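Local coordinates for putative polysaccharide biosynthesis protein with aminopeptidase-like domain (Clostridium acetobutylicum, PDB 3K9T), which probably takes part in the biosynthesis of modified polysaccharides and binds one zinc ion per subunit, without expected peptidase activity despite its aminopeptidase-like domain, at residues 392-397 with 409-414; 357-362 with 422-427; 31-36 with 131-136; 74-79 with 137-142. All coordinates share one frame; numbering follows the deposited sequence.

Interaction 1. Residues 392-397 with 409-414; sequences MFWVLN and AYKSGM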
# COMPACT_ATOMS: atom_id res chain seq x y z
N MSE A 392 11.89 -25.21 5.41
CA MSE A 392 13.14 -25.17 6.17
C MSE A 392 14.04 -24.06 5.68
O MSE A 392 14.61 -23.33 6.50
CB MSE A 392 13.88 -26.51 6.12
CG MSE A 392 13.18 -27.55 6.93
SE MSE A 392 14.22 -29.13 7.25
CE MSE A 392 15.51 -29.18 5.78
N PHE A 393 14.14 -23.93 4.35
CA PHE A 393 14.99 -22.90 3.73
C PHE A 393 14.56 -21.49 4.11
O PHE A 393 15.41 -20.61 4.27
CB PHE A 393 15.02 -23.04 2.21
CG PHE A 393 15.80 -24.23 1.72
CD1 PHE A 393 17.12 -24.44 2.12
CD2 PHE A 393 15.24 -25.11 0.79
CE1 PHE A 393 17.84 -25.52 1.64
CE2 PHE A 393 15.95 -26.20 0.32
CZ PHE A 393 17.26 -26.40 0.73
N TRP A 394 13.25 -21.26 4.22
CA TRP A 394 12.74 -19.98 4.74
C TRP A 394 13.15 -19.71 6.17
O TRP A 394 13.58 -18.59 6.48
CB TRP A 394 11.22 -19.92 4.69
CG TRP A 394 10.67 -19.41 3.41
CD1 TRP A 394 9.90 -20.09 2.53
CD2 TRP A 394 10.88 -18.12 2.86
NE1 TRP A 394 9.59 -19.29 1.47
CE2 TRP A 394 10.16 -18.07 1.64
CE3 TRP A 394 11.60 -16.99 3.27
CZ2 TRP A 394 10.12 -16.93 0.84
CZ3 TRP A 394 11.58 -15.86 2.46
CH2 TRP A 394 10.85 -15.83 1.25
N VAL A 395 13.00 -20.72 7.04
CA VAL A 395 13.36 -20.58 8.44
C VAL A 395 14.85 -20.27 8.59
O VAL A 395 15.24 -19.39 9.35
CB VAL A 395 12.99 -21.80 9.26
CG1 VAL A 395 13.62 -21.70 10.63
CG2 VAL A 395 11.49 -21.91 9.40
N LEU A 396 15.68 -20.97 7.84
CA LEU A 396 17.12 -20.72 7.91
C LEU A 396 17.44 -19.34 7.39
O LEU A 396 18.27 -18.62 7.96
CB LEU A 396 17.91 -21.77 7.11
CG LEU A 396 17.90 -23.18 7.72
CD1 LEU A 396 18.25 -24.23 6.71
CD2 LEU A 396 18.88 -23.21 8.89
N ASN A 397 16.76 -18.96 6.33
CA ASN A 397 17.10 -17.76 5.64
C ASN A 397 16.71 -16.52 6.41
O ASN A 397 17.46 -15.54 6.47
CB ASN A 397 16.51 -17.76 4.23
CG ASN A 397 16.73 -16.47 3.53
OD1 ASN A 397 15.93 -15.56 3.69
ND2 ASN A 397 17.83 -16.35 2.76
N ALA A 409 6.12 -17.11 8.31
CA ALA A 409 4.91 -17.66 7.72
C ALA A 409 4.29 -16.61 6.81
O ALA A 409 3.88 -16.92 5.69
CB ALA A 409 3.94 -18.09 8.78
N TYR A 410 4.22 -15.37 7.28
CA TYR A 410 3.67 -14.28 6.45
C TYR A 410 4.49 -14.04 5.19
O TYR A 410 3.93 -14.09 4.11
CB TYR A 410 3.51 -12.96 7.22
CG TYR A 410 2.12 -12.77 7.78
CD1 TYR A 410 1.09 -12.26 6.99
CD2 TYR A 410 1.83 -13.07 9.09
CE1 TYR A 410 -0.19 -12.08 7.52
CE2 TYR A 410 0.58 -12.88 9.62
CZ TYR A 410 -0.44 -12.41 8.84
OH TYR A 410 -1.68 -12.25 9.42
N LYS A 411 5.80 -13.78 5.32
CA LYS A 411 6.66 -13.53 4.14
C LYS A 411 6.65 -14.71 3.14
O LYS A 411 6.58 -14.50 1.94
CB LYS A 411 8.10 -13.18 4.55
CG LYS A 411 9.03 -12.81 3.39
CD LYS A 411 9.23 -11.29 3.23
CE LYS A 411 10.57 -10.85 3.79
NZ LYS A 411 10.72 -9.38 3.83
N SER A 412 6.71 -15.93 3.65
CA SER A 412 6.69 -17.12 2.79
C SER A 412 5.31 -17.40 2.18
O SER A 412 5.18 -18.20 1.25
CB SER A 412 7.15 -18.37 3.60
OG SER A 412 6.19 -18.81 4.56
N GLY A 413 4.27 -16.82 2.73
CA GLY A 413 2.93 -17.17 2.29
C GLY A 413 2.54 -18.57 2.73
O GLY A 413 1.52 -19.11 2.28
N MSE A 414 3.31 -19.17 3.63
CA MSE A 414 3.01 -20.53 4.03
C MSE A 414 2.22 -20.52 5.32
O MSE A 414 2.24 -19.56 6.10
CB MSE A 414 4.28 -21.38 4.17
CG MSE A 414 5.10 -21.53 2.89
SE MSE A 414 6.69 -22.53 3.27
CE MSE A 414 7.28 -23.04 1.54
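W394 on helix 389-398 reaches across to the last turn of helix 405-412, where S412 meets the face of its indole and M414 an edge. From CB, chi1 -88° and chi2 117° present a face of the five-membered ring to the S412 methylene: S412 CB stands 3.4 Å from the centroid of that ring, 12° off its normal, a clean CH-pi contact. At the start of the ring, W394 CG is 3.7 Å from S412 CB. Next comes W394 CD1, which S412 CB approaches over the face while M414 CE, 4.1 Å away, touches it near the ring plane. The selenium of M414, a selenomethionine, lies obliquely to the same ring, in a Met-aromatic contact; an extended chain beyond CG carries it there. W394 NE1 again has S412 CB as its neighbour, at 3.4 Å. Toward the tip, W394 CZ2 comes near S412 CA, and W394 CZ3 and CH2 reach the aliphatic part of K411, with CZ3 4.1 Å from K411 CG. S412 turns its hydroxyl back to its own backbone: OG bonds to I408 O one turn earlier and accepts from M414 N at 3.0 Å, an ST turn that closes the helix end as the chain leaves it through G413. This is the packing of two helices in the permutated winged helix-turn-helix domain. M414 also leans on F390 and A391 of helix 389-398, W295 of a second subunit meets the W394 ring nearly at right angles, and V395 and L396, also on helix 389-398, rest on L426 of helix 416-428.

Interaction 2. Residues 357-362 with 422-427; sequences RTYLNL and AADALY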
# COMPACT_ATOMS: atom_id res chain seq x y z
N ARG A 357 7.80 -18.56 18.20
CA ARG A 357 9.14 -18.27 18.71
C ARG A 357 10.02 -17.45 17.75
O ARG A 357 9.63 -17.17 16.62
CB ARG A 357 9.79 -19.56 19.15
CG ARG A 357 9.09 -20.14 20.34
CD ARG A 357 9.53 -21.55 20.67
NE ARG A 357 8.50 -22.12 21.52
CZ ARG A 357 8.33 -21.81 22.80
NH1 ARG A 357 9.15 -20.97 23.43
NH2 ARG A 357 7.32 -22.36 23.46
N THR A 358 11.17 -16.97 18.26
CA THR A 358 12.18 -16.34 17.42
C THR A 358 13.46 -17.11 17.58
O THR A 358 13.82 -17.47 18.68
CB THR A 358 12.37 -14.87 17.72
OG1 THR A 358 11.16 -14.19 17.42
CG2 THR A 358 13.48 -14.30 16.85
N TYR A 359 14.12 -17.40 16.46
CA TYR A 359 15.32 -18.21 16.45
C TYR A 359 16.47 -17.52 15.73
O TYR A 359 16.30 -16.57 14.96
CB TYR A 359 15.09 -19.54 15.73
CG TYR A 359 14.10 -20.51 16.34
CD1 TYR A 359 14.51 -21.48 17.26
CD2 TYR A 359 12.77 -20.55 15.91
CE1 TYR A 359 13.61 -22.42 17.78
CE2 TYR A 359 11.86 -21.49 16.43
CZ TYR A 359 12.28 -22.41 17.36
OH TYR A 359 11.38 -23.32 17.87
N LEU A 360 17.67 -18.02 16.00
CA LEU A 360 18.87 -17.58 15.33
C LEU A 360 19.44 -18.80 14.60
O LEU A 360 19.64 -19.85 15.19
CB LEU A 360 19.87 -17.07 16.34
CG LEU A 360 21.12 -16.44 15.76
CD1 LEU A 360 20.74 -15.13 15.09
CD2 LEU A 360 22.10 -16.23 16.88
N ASN A 361 19.65 -18.65 13.30
CA ASN A 361 20.34 -19.65 12.48
C ASN A 361 21.79 -19.75 12.97
O ASN A 361 22.53 -18.76 12.92
CB ASN A 361 20.27 -19.19 11.01
CG ASN A 361 20.84 -20.19 10.02
OD1 ASN A 361 21.59 -21.08 10.38
ND2 ASN A 361 20.53 -19.99 8.75
N LEU A 362 22.19 -20.93 13.44
CA LEU A 362 23.57 -21.14 13.92
C LEU A 362 24.59 -21.39 12.82
O LEU A 362 25.78 -21.49 13.12
CB LEU A 362 23.65 -22.24 14.99
CG LEU A 362 22.89 -21.88 16.28
CD1 LEU A 362 23.04 -22.99 17.22
CD2 LEU A 362 23.39 -20.60 16.93
N ALA A 422 8.94 -27.06 10.53
CA ALA A 422 10.23 -26.94 9.86
C ALA A 422 11.28 -26.46 10.88
O ALA A 422 12.37 -27.03 10.97
CB ALA A 422 10.15 -26.03 8.62
N ALA A 423 10.91 -25.45 11.67
CA ALA A 423 11.74 -24.91 12.74
C ALA A 423 12.04 -25.95 13.81
O ALA A 423 13.14 -25.96 14.38
CB ALA A 423 11.06 -23.69 13.37
N ASP A 424 11.08 -26.82 14.11
CA ASP A 424 11.30 -27.88 15.09
C ASP A 424 12.46 -28.75 14.63
O ASP A 424 13.42 -28.96 15.36
CB ASP A 424 10.06 -28.78 15.28
CG ASP A 424 8.98 -28.11 16.11
OD1 ASP A 424 9.28 -27.09 16.74
OD2 ASP A 424 7.82 -28.60 16.14
N ALA A 425 12.34 -29.24 13.41
CA ALA A 425 13.32 -30.16 12.84
C ALA A 425 14.74 -29.54 12.83
O ALA A 425 15.74 -30.19 13.15
CB ALA A 425 12.88 -30.53 11.45
N LEU A 426 14.82 -28.26 12.49
CA LEU A 426 16.11 -27.61 12.44
C LEU A 426 16.68 -27.45 13.84
O LEU A 426 17.89 -27.58 14.02
CB LEU A 426 16.01 -26.28 11.73
CG LEU A 426 15.71 -26.31 10.24
CD1 LEU A 426 15.39 -24.91 9.78
CD2 LEU A 426 16.89 -26.91 9.46
N TYR A 427 15.80 -27.19 14.82
CA TYR A 427 16.21 -27.00 16.22
C TYR A 427 16.83 -28.30 16.78
O TYR A 427 17.83 -28.29 17.48
CB TYR A 427 15.03 -26.55 17.08
CG TYR A 427 15.42 -26.17 18.50
CD1 TYR A 427 15.99 -24.94 18.77
CD2 TYR A 427 15.22 -27.04 19.55
CE1 TYR A 427 16.34 -24.59 20.04
CE2 TYR A 427 15.58 -26.70 20.83
CZ TYR A 427 16.13 -25.48 21.07
OH TYR A 427 16.47 -25.14 22.34
O HOH W 1 9.26 -24.09 16.27
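Y359 of strand 358-361 lies against A423 and Y427, one turn apart on helix 416-428, and this apolar patch is the close-fitting part of the contact. The ring carbon Y359 CE1 comes to 3.6 Å from Y427 CD1, while the other carbon flanking the hydroxyl, Y359 CE2, lies 3.9 Å from A423 CB. The two tyrosine rings meet obliquely, their planes at 55° and their centroids 5.8 Å apart. The first torsion of Y427 (chi1 -173°, CG anti to the backbone N) brings its CD1 alongside CE1 of Y359. Between strand and helix the axes approach to 10.8 Å and cross at 48°. The contact belongs to the permutated winged helix-turn-helix domain, where strand 358-361 pairs antiparallel with strand 432-434 and helix 416-428 packs against this two-stranded sheet. L405 and L434 also touch the Y359 side chain. The hydroxyl end is looser. Y359 OH stops 4.5 Å from D424 OD1, and a water bridges the two, 2.8 Å from Y359 OH and donating to D424 OD1 at 3.0 Å. The other carboxylate oxygen, D424 OD2, is engaged in a salt bridge with K420 on the preceding helical turn, and Y427 itself is largely exposed to solvent.

Interaction 3. Residues 31-36 with 131-136; sequences RSITGN and SYYKEN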
# COMPACT_ATOMS: atom_id res chain seq x y z
N ARG A 31 -30.61 -13.91 32.99
CA ARG A 31 -29.50 -13.01 33.28
C ARG A 31 -29.87 -11.54 33.03
O ARG A 31 -30.74 -11.21 32.27
CB ARG A 31 -28.30 -13.37 32.40
CG ARG A 31 -27.63 -14.67 32.75
CD ARG A 31 -26.86 -15.27 31.59
NE ARG A 31 -27.79 -15.80 30.58
CZ ARG A 31 -28.29 -17.03 30.59
NH1 ARG A 31 -27.93 -17.90 31.54
NH2 ARG A 31 -29.14 -17.39 29.66
N SER A 32 -29.16 -10.67 33.71
CA SER A 32 -29.17 -9.24 33.43
C SER A 32 -27.74 -8.78 33.81
O SER A 32 -26.85 -9.64 34.02
CB SER A 32 -30.26 -8.52 34.25
OG SER A 32 -30.31 -7.13 33.96
N ILE A 33 -27.50 -7.48 33.93
CA ILE A 33 -26.17 -7.00 34.33
C ILE A 33 -25.84 -7.30 35.80
O ILE A 33 -24.70 -7.17 36.21
CB ILE A 33 -25.95 -5.52 34.02
CG1 ILE A 33 -27.02 -4.63 34.63
CG2 ILE A 33 -25.91 -5.31 32.51
CD1 ILE A 33 -26.56 -3.14 34.62
N THR A 34 -26.86 -7.64 36.58
CA THR A 34 -26.72 -8.03 37.97
C THR A 34 -27.77 -9.11 38.20
O THR A 34 -28.57 -9.39 37.32
CB THR A 34 -26.95 -6.86 38.96
OG1 THR A 34 -28.33 -6.43 38.90
CG2 THR A 34 -26.02 -5.69 38.66
N GLY A 35 -27.74 -9.75 39.37
CA GLY A 35 -28.85 -10.62 39.77
C GLY A 35 -28.57 -12.09 39.98
O GLY A 35 -27.49 -12.60 39.64
N ASN A 36 -29.57 -12.78 40.53
CA ASN A 36 -29.43 -14.21 40.81
C ASN A 36 -29.30 -15.09 39.55
O ASN A 36 -28.83 -16.22 39.60
CB ASN A 36 -30.57 -14.72 41.72
CG ASN A 36 -30.45 -14.22 43.15
OD1 ASN A 36 -29.36 -13.99 43.66
ND2 ASN A 36 -31.58 -14.06 43.81
N SER A 131 -33.55 -1.58 30.38
CA SER A 131 -33.65 -0.21 30.87
C SER A 131 -32.82 -0.11 32.12
O SER A 131 -33.33 0.06 33.20
CB SER A 131 -35.10 0.18 31.16
OG SER A 131 -35.15 1.55 31.56
N TYR A 132 -31.52 -0.24 31.96
CA TYR A 132 -30.64 -0.36 33.11
C TYR A 132 -30.53 0.91 33.92
O TYR A 132 -30.50 0.87 35.16
CB TYR A 132 -29.23 -0.76 32.68
CG TYR A 132 -29.14 -2.09 31.97
CD1 TYR A 132 -29.91 -3.17 32.37
CD2 TYR A 132 -28.25 -2.27 30.91
CE1 TYR A 132 -29.82 -4.40 31.72
CE2 TYR A 132 -28.16 -3.49 30.25
CZ TYR A 132 -28.93 -4.55 30.66
OH TYR A 132 -28.83 -5.76 30.03
N TYR A 133 -30.51 2.04 33.24
CA TYR A 133 -30.10 3.27 33.90
C TYR A 133 -31.17 4.37 34.07
O TYR A 133 -30.93 5.33 34.77
CB TYR A 133 -28.80 3.75 33.22
CG TYR A 133 -27.66 2.71 33.28
CD1 TYR A 133 -27.03 2.38 34.50
CD2 TYR A 133 -27.20 2.08 32.12
CE1 TYR A 133 -26.00 1.43 34.56
CE2 TYR A 133 -26.16 1.13 32.17
CZ TYR A 133 -25.57 0.82 33.39
OH TYR A 133 -24.57 -0.11 33.42
N LYS A 134 -32.33 4.23 33.43
CA LYS A 134 -33.49 5.07 33.73
C LYS A 134 -34.55 4.08 34.26
O LYS A 134 -34.69 2.97 33.75
CB LYS A 134 -33.96 5.85 32.50
N GLU A 135 -35.25 4.43 35.33
CA GLU A 135 -36.31 3.55 35.85
C GLU A 135 -37.45 3.45 34.85
O GLU A 135 -37.86 4.45 34.27
CB GLU A 135 -36.82 4.03 37.20
CG GLU A 135 -35.91 3.64 38.33
CD GLU A 135 -36.31 4.24 39.67
OE1 GLU A 135 -37.46 4.72 39.80
OE2 GLU A 135 -35.48 4.22 40.60
N ASN A 136 -37.97 2.24 34.66
CA ASN A 136 -38.94 1.99 33.62
C ASN A 136 -39.47 0.55 33.72
O ASN A 136 -39.02 -0.22 34.59
CB ASN A 136 -38.26 2.20 32.27
CG ASN A 136 -39.24 2.40 31.12
OD1 ASN A 136 -40.45 2.59 31.33
ND2 ASN A 136 -38.72 2.32 29.88
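I33 and Y132, with CA atoms 8.1 Å apart, bring two irregular loops together, residues 31-36, leading into helix 36-45, and residues 131-136 ahead of strand 139-140. The contact joins the aminopeptidase-like domain to the domain inserted into it. I33 lies over one face of the Y132 ring: its CG2 is 3.9 Å from the ring centroid and 24° off the normal, shifted toward the hydroxyl-bearing end, so that Y132 CZ is 3.6 Å from I33 CG2. The other branch of I33 follows the ring back toward its root, CG1 near Y132 CD1 and CD1 3.8 Å from Y132 CG. With chi1 at 55°, CG1 of I33 is wedged between its backbone N and carbonyl carbon, which lets both branches lie along the tyrosine. The end of the I33 chain also reaches the second tyrosine, with CD1 3.8 Å from Y133 OH, and Y132 CB lies over one face of the Y133 ring, toward its rim. S32 adds an oblique touch of its OG on Y132 CE1, while that hydroxyl bonds to S98 OG. Y99 meets the Y132 ring edge to face. The site lies near the metal: the Y132 side chain is about 8 Å from the bound zinc ion and about 6 Å from that of the zinc ligand H190, whose backbone O accepts from R31 NE. Within the insert loop, S131 OG donates to K134 O at 2.7 Å, tilted 26° from the carbonyl plane.

Interaction 4. Residues 74-79 with 137-142; sequences KDAYVR and WGFSLT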
# COMPACT_ATOMS: atom_id res chain seq x y z
N LYS A 74 -38.98 -12.61 39.96
CA LYS A 74 -39.65 -13.88 40.28
C LYS A 74 -40.68 -14.24 39.19
O LYS A 74 -40.76 -15.37 38.72
CB LYS A 74 -40.37 -13.77 41.63
CG LYS A 74 -39.43 -13.67 42.83
CD LYS A 74 -40.18 -13.35 44.14
CE LYS A 74 -39.23 -12.71 45.18
NZ LYS A 74 -38.71 -11.35 44.78
N ASP A 75 -41.50 -13.29 38.78
CA ASP A 75 -42.54 -13.60 37.81
C ASP A 75 -42.97 -12.31 37.18
O ASP A 75 -42.70 -11.23 37.71
CB ASP A 75 -43.73 -14.26 38.53
CG ASP A 75 -44.63 -15.11 37.61
OD1 ASP A 75 -44.33 -15.30 36.42
OD2 ASP A 75 -45.66 -15.61 38.11
N ALA A 76 -43.60 -12.43 36.02
CA ALA A 76 -44.18 -11.30 35.31
C ALA A 76 -45.25 -11.85 34.39
O ALA A 76 -45.08 -12.95 33.83
CB ALA A 76 -43.14 -10.56 34.53
N TYR A 77 -46.36 -11.12 34.26
CA TYR A 77 -47.44 -11.50 33.35
C TYR A 77 -48.47 -10.40 33.13
O TYR A 77 -48.60 -9.49 33.96
CB TYR A 77 -48.16 -12.79 33.82
CG TYR A 77 -48.63 -12.79 35.27
CD1 TYR A 77 -49.89 -12.32 35.64
CD2 TYR A 77 -47.81 -13.32 36.27
CE1 TYR A 77 -50.30 -12.35 36.98
CE2 TYR A 77 -48.21 -13.35 37.59
CZ TYR A 77 -49.46 -12.87 37.94
OH TYR A 77 -49.82 -12.93 39.27
N VAL A 78 -49.13 -10.47 31.96
CA VAL A 78 -50.30 -9.67 31.64
C VAL A 78 -51.42 -10.71 31.54
O VAL A 78 -51.35 -11.66 30.75
CB VAL A 78 -50.18 -8.92 30.30
CG1 VAL A 78 -51.52 -8.27 29.94
CG2 VAL A 78 -49.04 -7.87 30.35
N ARG A 79 -52.46 -10.54 32.35
CA ARG A 79 -53.54 -11.51 32.41
C ARG A 79 -54.85 -10.85 32.01
O ARG A 79 -55.10 -9.71 32.39
CB ARG A 79 -53.64 -12.02 33.82
CG ARG A 79 -54.49 -13.23 34.00
CD ARG A 79 -54.68 -13.47 35.48
NE ARG A 79 -53.84 -14.55 36.00
CZ ARG A 79 -53.25 -14.54 37.20
NH1 ARG A 79 -53.31 -13.47 38.00
NH2 ARG A 79 -52.53 -15.60 37.58
N TRP A 137 -40.45 0.20 32.88
CA TRP A 137 -40.94 -1.17 32.79
C TRP A 137 -41.59 -1.48 31.44
O TRP A 137 -42.22 -0.64 30.82
CB TRP A 137 -41.89 -1.53 33.96
CG TRP A 137 -43.22 -0.85 33.96
CD1 TRP A 137 -43.51 0.33 34.54
CD2 TRP A 137 -44.45 -1.33 33.39
NE1 TRP A 137 -44.83 0.64 34.34
CE2 TRP A 137 -45.44 -0.37 33.65
CE3 TRP A 137 -44.81 -2.47 32.67
CZ2 TRP A 137 -46.76 -0.50 33.22
CZ3 TRP A 137 -46.15 -2.62 32.25
CH2 TRP A 137 -47.10 -1.63 32.53
N GLY A 138 -41.43 -2.71 30.96
CA GLY A 138 -42.02 -3.06 29.69
C GLY A 138 -42.26 -4.54 29.49
O GLY A 138 -41.67 -5.38 30.17
N PHE A 139 -43.16 -4.85 28.57
CA PHE A 139 -43.38 -6.21 28.14
C PHE A 139 -43.13 -6.27 26.63
O PHE A 139 -43.56 -5.36 25.87
CB PHE A 139 -44.81 -6.67 28.41
CG PHE A 139 -45.09 -7.03 29.83
CD1 PHE A 139 -44.86 -8.33 30.29
CD2 PHE A 139 -45.54 -6.08 30.73
CE1 PHE A 139 -45.11 -8.67 31.61
CE2 PHE A 139 -45.79 -6.41 32.05
CZ PHE A 139 -45.57 -7.71 32.50
N SER A 140 -42.47 -7.35 26.19
CA SER A 140 -42.30 -7.63 24.79
C SER A 140 -43.22 -8.78 24.37
O SER A 140 -43.47 -9.69 25.14
CB SER A 140 -40.86 -8.01 24.52
OG SER A 140 -40.05 -6.87 24.51
N LEU A 141 -43.72 -8.74 23.13
CA LEU A 141 -44.54 -9.85 22.58
C LEU A 141 -44.50 -9.85 21.06
O LEU A 141 -44.03 -8.88 20.44
CB LEU A 141 -45.99 -9.78 23.04
CG LEU A 141 -46.85 -8.62 22.57
CD1 LEU A 141 -48.29 -8.96 22.85
CD2 LEU A 141 -46.42 -7.29 23.21
N THR A 142 -44.97 -10.94 20.45
CA THR A 142 -44.96 -10.96 19.00
C THR A 142 -46.06 -10.04 18.53
O THR A 142 -47.08 -9.85 19.22
CB THR A 142 -45.12 -12.37 18.35
OG1 THR A 142 -46.47 -12.87 18.52
CG2 THR A 142 -44.02 -13.34 18.88
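The F139 ring takes V78 CG2 squarely on one face, 3.8 Å from the ring centroid and only 6° off the normal, a CH-pi contact over the middle of the ring. At its edge, in plane, lies W137 CZ3, and the W137 indole in return has F139 CD2 at its own edge. The far end of the ring runs onto the backbone of the facing strand: F139 CZ is 3.8 Å from Y77 O, and F139 CE1 is 3.8 Å from Y77 N and 4.0 Å from A76 CB. A76 and V78 both point toward F139; Y77 between them points away and lays its CE1 against the flat face of the R79 guanidinium, which is salt-bridged to E155. For V78, chi1 of 172° sets CG2 beside the backbone N, above the ring. The arrangement belongs to the insert domain, where the short parallel pair 116-117 and 139-140 packs on one face of a four-stranded antiparallel sheet. I158 of strand 153-163, I87 of strand 85-88 and L116 of strand 116-117 also touch F139, and a classic beta bulge at K74 and D75 opposite D159 begins this part of strand 70-79.

In the fold
The contacts fall into two groups at opposite ends of the subunit. Interactions 1 and 2 share the winged helix-turn-helix domain, with centres 11 Å apart; they touch where N361 ND2 meets L396 O at 2.8 Å and where L426 CD1 packs on L396 CG at 3.7 Å. Interactions 3 and 4 lie about 15 Å apart, centre to centre; residues 131-136 run straight on into 137-142, so one continuous stretch of the insert domain contacts first the aminopeptidase-like domain, then its own sheet. Of the four, only interaction 3 lies close to the zinc site, and the centres of interactions 1 and 3 are about 53 Å apart.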